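Local coordinates for protein DNA polymerase sliding clamp 2 (Sulfolobus tokodaii, PDB 3AIZ) that forms part of a ring around DNA, a moving platform that tethers the polymerase and other processing proteins during high-speed replication, at residues Asn29-Asp33 against Ser34-Arg38; Lys144-Ala147 against Arg148-Leu152. One frame throughout, in Å; residues are numbered along the deposited sequence.

Contact 1: Asn29-Asp33 against Ser34-Arg38; sequences NFTED and SIFSR
F36 swings its ring back over N29 because CG sits between the backbone N and the carbonyl carbon (chi1 73°). The CB of N29 comes down over the middle of the F36 ring, 3.7 Å from the centroid, a CH-pi contact; the amide is turned 48° from the ring plane. T31 has OG1 in the same kind of position (chi1 75°), which aims the hydroxyl at the S34 carbonyl and sends its methyl CG2 to within 3.4 Å of F36 CE1, meeting the ring obliquely. S34 O is gripped twice: OG1 of T31 donates to it in the carbonyl plane, on a lone pair, at 2.6 Å, and T31 N reaches it from above that plane at 3.1 Å. N29 and F36 form the hydrogen-bonded antiparallel pair, N29 N to F36 O 2.7 Å and F36 N to N29 O 2.9 Å. On the other face of the hairpin F30 and I35 run side by side, F30 CE2 touching I35 CD1 at 3.6 Å. The amide oxygen of N29 accepts from D123 N. The turn links strands 25-30 and 34-40 as a beta hairpin; strand 66-71 runs beside 25-30 and strand 46-53 beside 34-40, with L91 of strand 88-93 and Y60 packed against F30 and I35.

Contact 2: Lys144-Ala147 against Arg148-Leu152; sequences KDIA and RDLSL
D145 and R148 meet across one turn of helix 140-150, and charge is the first kind of interaction here. Their side chains run the same way, with the carboxylate only 12° off parallel to the guanidinium. OD1 of D145 lies over one guanidinium face, toward its rim and 3.9 Å from R148 NH1, so this long salt bridge is charge attraction with no N-H aimed at the oxygen. In R148 the bend at chi3 (56°) brings NE back beside D145 O and to D149 OD1, 3.1 Å away, in a salt bridge. NE comes to this oxygen from above the carboxylate plane, 37° out of it. NE also makes a weak hydrogen bond to D145 O. The other carboxylate oxygen, D149 OD2, bonds to Y105 OH of a neighbouring PCNA3 subunit.

The backbone adds ordinary helical bonds: R148 N to K144 O and D149 N to D145 O, followed by L150 N to I146 O (2.9 Å) and S151 N to A147 O (2.9 Å). As the helix runs out, S151 OG turns back and donates to R148 O at 2.6 Å, closing the last turn together with the S151 N bond to A147 O.

The apolar side-chain pair is on the buried flank, where I146 CG2 lies alongside L150 CD1, 3.9 Å away. Both side chains face strands 165-172 and 175-183, and A147 packs on K206 and F209 of helix 202-211.

The whole is a D145-R148-D149 salt-bridge network on the closing turns of an amphipathic helix: its apolar side packs on those strands and on helix 202-211, as helices do in the PCNA fold, while D145, R148 and D149, with I146 at the border, meet the PCNA3 subunit.

How the contacts relate
Contact 1 and contact 2 come in series along the chain but do not touch: their centres are 33 Å apart, their nearest atoms about 22 Å, and they lie on opposite sides of the chain's centre. Residues 29-38 belong to the N-terminal PCNA domain and residues 144-152 to the C-terminal one, so the pair samples both halves of the subunit. The hairpin of contact 1 is largely buried within its own chain, and no other protein chain of the assembly touches it, whereas contact 2 reaches the PCNA3 subunit. In rings of this family helices line the DNA channel and sheets form the outer layer, so contact 2 lies in a helix of the inner-layer type and contact 1 in a strand hairpin.

Contact 1: Asn29-Asp33 against Ser34-Arg38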
ATOM      1  N   ASN A  29     -26.459 -21.620 -23.853  1.00 43.84           N
ATOM      2  CA  ASN A  29     -27.099 -22.674 -24.625  1.00 42.90           C
ATOM      3  C   ASN A  29     -26.248 -23.937 -24.676  1.00 43.50           C
ATOM      4  O   ASN A  29     -25.134 -23.925 -25.201  1.00 42.15           O
ATOM      5  CB  ASN A  29     -27.411 -22.188 -26.041  1.00 42.22           C
ATOM      6  CG  ASN A  29     -28.333 -20.984 -26.051  1.00 48.06           C
ATOM      7  OD1 ASN A  29     -29.463 -21.048 -25.569  1.00 51.65           O
ATOM      8  ND2 ASN A  29     -27.854 -19.878 -26.605  1.00 52.71           N
ATOM      9  N   PHE A  30     -26.778 -25.021 -24.121  1.00 46.22           N
ATOM     10  CA  PHE A  30     -26.099 -26.310 -24.152  1.00 44.59           C
ATOM     11  C   PHE A  30     -26.642 -27.166 -25.289  1.00 44.01           C
ATOM     12  O   PHE A  30     -27.790 -27.603 -25.252  1.00 49.48           O
ATOM     13  CB  PHE A  30     -26.273 -27.042 -22.821  1.00 41.73           C
ATOM     14  CG  PHE A  30     -25.664 -26.330 -21.650  1.00 38.07           C
ATOM     15  CD1 PHE A  30     -26.378 -25.366 -20.959  1.00 39.40           C
ATOM     16  CD2 PHE A  30     -24.376 -26.625 -21.237  1.00 37.62           C
ATOM     17  CE1 PHE A  30     -25.819 -24.709 -19.880  1.00 37.60           C
ATOM     18  CE2 PHE A  30     -23.812 -25.972 -20.157  1.00 33.58           C
ATOM     19  CZ  PHE A  30     -24.534 -25.013 -19.478  1.00 32.92           C
ATOM     20  N   THR A  31     -25.813 -27.398 -26.299  1.00 42.40           N
ATOM     21  CA  THR A  31     -26.210 -28.217 -27.437  1.00 44.12           C
ATOM     22  C   THR A  31     -25.264 -29.397 -27.583  1.00 45.81           C
ATOM     23  O   THR A  31     -24.309 -29.534 -26.821  1.00 48.42           O
ATOM     24  CB  THR A  31     -26.208 -27.411 -28.749  1.00 45.23           C
ATOM     25  OG1 THR A  31     -24.859 -27.205 -29.186  1.00 47.07           O
ATOM     26  CG2 THR A  31     -26.889 -26.068 -28.556  1.00 41.33           C
ATOM     27  N   GLU A  32     -25.531 -30.247 -28.568  1.00 46.81           N
ATOM     28  CA  GLU A  32     -24.701 -31.420 -28.807  1.00 53.15           C
ATOM     29  C   GLU A  32     -23.327 -31.024 -29.339  1.00 53.66           C
ATOM     30  O   GLU A  32     -22.325 -31.671 -29.039  1.00 54.88           O
ATOM     31  CB  GLU A  32     -25.386 -32.368 -29.794  1.00 59.62           C
ATOM     32  CG  GLU A  32     -24.595 -33.635 -30.089  1.00 66.57           C
ATOM     33  CD  GLU A  32     -25.203 -34.457 -31.212  1.00 79.03           C
ATOM     34  OE1 GLU A  32     -26.080 -33.930 -31.930  1.00 80.37           O
ATOM     35  OE2 GLU A  32     -24.800 -35.627 -31.379  1.00 81.69           O
ATOM     36  N   ASP A  33     -23.287 -29.951 -30.122  1.00 51.88           N
ATOM     37  CA  ASP A  33     -22.063 -29.553 -30.808  1.00 55.78           C
ATOM     38  C   ASP A  33     -21.259 -28.475 -30.080  1.00 52.15           C
ATOM     39  O   ASP A  33     -20.076 -28.288 -30.362  1.00 46.68           O
ATOM     40  CB  ASP A  33     -22.374 -29.102 -32.238  1.00 55.18           C
ATOM     41  CG  ASP A  33     -22.860 -30.241 -33.113  1.00 69.91           C
ATOM     42  OD1 ASP A  33     -22.813 -31.405 -32.657  1.00 67.23           O
ATOM     43  OD2 ASP A  33     -23.285 -29.974 -34.258  1.00 78.68           O
ATOM     44  N   SER A  34     -21.895 -27.769 -29.150  1.00 47.23           N
ATOM     45  CA  SER A  34     -21.199 -26.718 -28.416  1.00 44.41           C
ATOM     46  C   SER A  34     -22.056 -26.055 -27.348  1.00 43.59           C
ATOM     47  O   SER A  34     -23.283 -26.035 -27.436  1.00 41.60           O
ATOM     48  CB  SER A  34     -20.702 -25.639 -29.381  1.00 44.43           C
ATOM     49  OG  SER A  34     -21.783 -24.864 -29.872  1.00 41.00           O
ATOM     50  N   ILE A  35     -21.389 -25.511 -26.336  1.00 41.46           N
ATOM     51  CA  ILE A  35     -22.022 -24.594 -25.406  1.00 38.89           C
ATOM     52  C   ILE A  35     -21.798 -23.204 -25.972  1.00 39.08           C
ATOM     53  O   ILE A  35     -20.690 -22.877 -26.392  1.00 39.05           O
ATOM     54  CB  ILE A  35     -21.383 -24.668 -24.012  1.00 39.25           C
ATOM     55  CG1 ILE A  35     -21.471 -26.090 -23.456  1.00 38.48           C
ATOM     56  CG2 ILE A  35     -22.048 -23.681 -23.065  1.00 37.97           C
ATOM     57  CD1 ILE A  35     -20.801 -26.254 -22.111  1.00 37.54           C
ATOM     58  N   PHE A  36     -22.842 -22.385 -26.003  1.00 38.67           N
ATOM     59  CA  PHE A  36     -22.699 -21.055 -26.575  1.00 38.94           C
ATOM     60  C   PHE A  36     -23.731 -20.063 -26.061  1.00 42.88           C
ATOM     61  O   PHE A  36     -24.803 -20.443 -25.595  1.00 43.58           O
ATOM     62  CB  PHE A  36     -22.768 -21.120 -28.101  1.00 41.20           C
ATOM     63  CG  PHE A  36     -24.145 -21.390 -28.636  1.00 43.31           C
ATOM     64  CD1 PHE A  36     -24.543 -22.681 -28.940  1.00 39.87           C
ATOM     65  CD2 PHE A  36     -25.040 -20.352 -28.836  1.00 41.38           C
ATOM     66  CE1 PHE A  36     -25.808 -22.930 -29.433  1.00 42.89           C
ATOM     67  CE2 PHE A  36     -26.306 -20.597 -29.328  1.00 44.84           C
ATOM     68  CZ  PHE A  36     -26.690 -21.887 -29.627  1.00 44.19           C
ATOM     69  N   SER A  37     -23.388 -18.785 -26.159  1.00 43.59           N
ATOM     70  CA  SER A  37     -24.295 -17.704 -25.812  1.00 43.44           C
ATOM     71  C   SER A  37     -24.153 -16.603 -26.852  1.00 42.05           C
ATOM     72  O   SER A  37     -23.039 -16.228 -27.212  1.00 41.73           O
ATOM     73  CB  SER A  37     -23.971 -17.162 -24.421  1.00 41.25           C
ATOM     74  OG  SER A  37     -24.871 -16.132 -24.056  1.00 53.28           O
ATOM     75  N   ARG A  38     -25.276 -16.096 -27.345  1.00 43.50           N
ATOM     76  CA  ARG A  38     -25.238 -15.050 -28.359  1.00 42.77           C
ATOM     77  C   ARG A  38     -26.331 -14.012 -28.142  1.00 43.95           C
ATOM     78  O   ARG A  38     -27.502 -14.349 -27.969  1.00 53.90           O
ATOM     79  CB  ARG A  38     -25.340 -15.650 -29.766  1.00 44.74           C
ATOM     80  CG  ARG A  38     -26.728 -16.143 -30.157  1.00 51.91           C
ATOM     81  CD  ARG A  38     -27.427 -15.153 -31.080  1.00 56.31           C
ATOM     82  NE  ARG A  38     -28.730 -15.640 -31.526  1.00 65.30           N
ATOM     83  CZ  ARG A  38     -29.493 -15.021 -32.422  1.00 65.12           C
ATOM     84  NH1 ARG A  38     -29.085 -13.886 -32.973  1.00 58.84           N
ATOM     85  NH2 ARG A  38     -30.665 -15.536 -32.770  1.00 62.65           N
TER

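Contact 2: Lys144-Ala147 against Arg148-Leu152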
ATOM      1  N   LYS A 144      -5.711  -3.899 -31.076  1.00 33.86           N
ATOM      2  CA  LYS A 144      -5.901  -3.002 -29.945  1.00 34.90           C
ATOM      3  C   LYS A 144      -5.197  -1.674 -30.205  1.00 32.82           C
ATOM      4  O   LYS A 144      -5.750  -0.609 -29.939  1.00 33.12           O
ATOM      5  CB  LYS A 144      -5.374  -3.639 -28.660  1.00 37.85           C
ATOM      6  CG  LYS A 144      -5.647  -2.829 -27.403  1.00 37.43           C
ATOM      7  CD  LYS A 144      -5.211  -3.592 -26.164  1.00 41.25           C
ATOM      8  CE  LYS A 144      -5.613  -2.867 -24.893  1.00 47.72           C
ATOM      9  NZ  LYS A 144      -5.256  -3.653 -23.678  1.00 53.29           N
ATOM     10  N   ASP A 145      -3.978  -1.747 -30.729  1.00 31.48           N
ATOM     11  CA  ASP A 145      -3.227  -0.548 -31.088  1.00 33.59           C
ATOM     12  C   ASP A 145      -3.980   0.274 -32.128  1.00 34.62           C
ATOM     13  O   ASP A 145      -4.064   1.498 -32.025  1.00 36.12           O
ATOM     14  CB  ASP A 145      -1.835  -0.915 -31.609  1.00 33.30           C
ATOM     15  CG  ASP A 145      -0.916  -1.420 -30.513  1.00 39.00           C
ATOM     16  OD1 ASP A 145      -1.167  -1.101 -29.330  1.00 40.68           O
ATOM     17  OD2 ASP A 145       0.062  -2.132 -30.832  1.00 38.67           O
ATOM     18  N   ILE A 146      -4.527  -0.405 -33.131  1.00 32.83           N
ATOM     19  CA  ILE A 146      -5.315   0.253 -34.168  1.00 31.47           C
ATOM     20  C   ILE A 146      -6.571   0.890 -33.580  1.00 33.36           C
ATOM     21  O   ILE A 146      -7.018   1.943 -34.035  1.00 32.77           O
ATOM     22  CB  ILE A 146      -5.710  -0.731 -35.284  1.00 32.02           C
ATOM     23  CG1 ILE A 146      -4.464  -1.217 -36.026  1.00 32.12           C
ATOM     24  CG2 ILE A 146      -6.684  -0.081 -36.252  1.00 29.72           C
ATOM     25  CD1 ILE A 146      -4.762  -2.167 -37.162  1.00 30.17           C
ATOM     26  N   ALA A 147      -7.137   0.250 -32.562  1.00 33.41           N
ATOM     27  CA  ALA A 147      -8.308   0.789 -31.883  1.00 34.30           C
ATOM     28  C   ALA A 147      -7.960   2.107 -31.197  1.00 35.91           C
ATOM     29  O   ALA A 147      -8.736   3.060 -31.231  1.00 37.55           O
ATOM     30  CB  ALA A 147      -8.847  -0.212 -30.876  1.00 34.39           C
ATOM     31  N   ARG A 148      -6.786   2.149 -30.575  1.00 34.69           N
ATOM     32  CA  ARG A 148      -6.296   3.367 -29.944  1.00 35.94           C
ATOM     33  C   ARG A 148      -6.113   4.472 -30.981  1.00 37.61           C
ATOM     34  O   ARG A 148      -6.484   5.624 -30.750  1.00 37.12           O
ATOM     35  CB  ARG A 148      -4.974   3.099 -29.227  1.00 35.56           C
ATOM     36  CG  ARG A 148      -4.188   4.351 -28.886  1.00 40.06           C
ATOM     37  CD  ARG A 148      -2.702   4.053 -28.864  1.00 39.81           C
ATOM     38  NE  ARG A 148      -2.258   3.469 -30.126  1.00 36.32           N
ATOM     39  CZ  ARG A 148      -1.093   2.854 -30.297  1.00 41.71           C
ATOM     40  NH1 ARG A 148      -0.248   2.737 -29.281  1.00 43.35           N
ATOM     41  NH2 ARG A 148      -0.775   2.350 -31.482  1.00 41.38           N
ATOM     42  N   ASP A 149      -5.536   4.115 -32.123  1.00 35.15           N
ATOM     43  CA  ASP A 149      -5.360   5.061 -33.216  1.00 33.97           C
ATOM     44  C   ASP A 149      -6.704   5.633 -33.644  1.00 36.15           C
ATOM     45  O   ASP A 149      -6.873   6.847 -33.734  1.00 37.96           O
ATOM     46  CB  ASP A 149      -4.683   4.386 -34.408  1.00 33.01           C
ATOM     47  CG  ASP A 149      -3.274   3.928 -34.098  1.00 34.94           C
ATOM     48  OD1 ASP A 149      -2.745   4.304 -33.031  1.00 38.83           O
ATOM     49  OD2 ASP A 149      -2.694   3.194 -34.926  1.00 32.31           O
ATOM     50  N   LEU A 150      -7.659   4.745 -33.903  1.00 34.79           N
ATOM     51  CA  LEU A 150      -8.983   5.150 -34.361  1.00 35.38           C
ATOM     52  C   LEU A 150      -9.702   6.027 -33.339  1.00 39.21           C
ATOM     53  O   LEU A 150     -10.470   6.916 -33.707  1.00 41.14           O
ATOM     54  CB  LEU A 150      -9.832   3.920 -34.695  1.00 37.55           C
ATOM     55  CG  LEU A 150      -9.315   3.063 -35.853  1.00 39.92           C
ATOM     56  CD1 LEU A 150     -10.080   1.752 -35.950  1.00 32.86           C
ATOM     57  CD2 LEU A 150      -9.379   3.831 -37.166  1.00 33.63           C
ATOM     58  N   SER A 151      -9.446   5.780 -32.058  1.00 37.31           N
ATOM     59  CA  SER A 151     -10.081   6.557 -30.999  1.00 41.68           C
ATOM     60  C   SER A 151      -9.522   7.975 -30.952  1.00 40.14           C
ATOM     61  O   SER A 151      -9.882   8.768 -30.080  1.00 39.70           O
ATOM     62  CB  SER A 151      -9.899   5.878 -29.640  1.00 42.78           C
ATOM     63  OG  SER A 151      -8.570   6.024 -29.171  1.00 47.58           O
ATOM     64  N   LEU A 152      -8.638   8.290 -31.893  1.00 37.82           N
ATOM     65  CA  LEU A 152      -8.049   9.619 -31.969  1.00 37.45           C
ATOM     66  C   LEU A 152      -8.687  10.471 -33.059  1.00 37.08           C
ATOM     67  O   LEU A 152      -8.975  11.647 -32.844  1.00 44.33           O
ATOM     68  CB  LEU A 152      -6.539   9.533 -32.202  1.00 35.87           C
ATOM     69  CG  LEU A 152      -5.673   9.123 -31.010  1.00 34.12           C
ATOM     70  CD1 LEU A 152      -4.214   9.019 -31.424  1.00 33.55           C
ATOM     71  CD2 LEU A 152      -5.841  10.112 -29.870  1.00 33.99           C
TER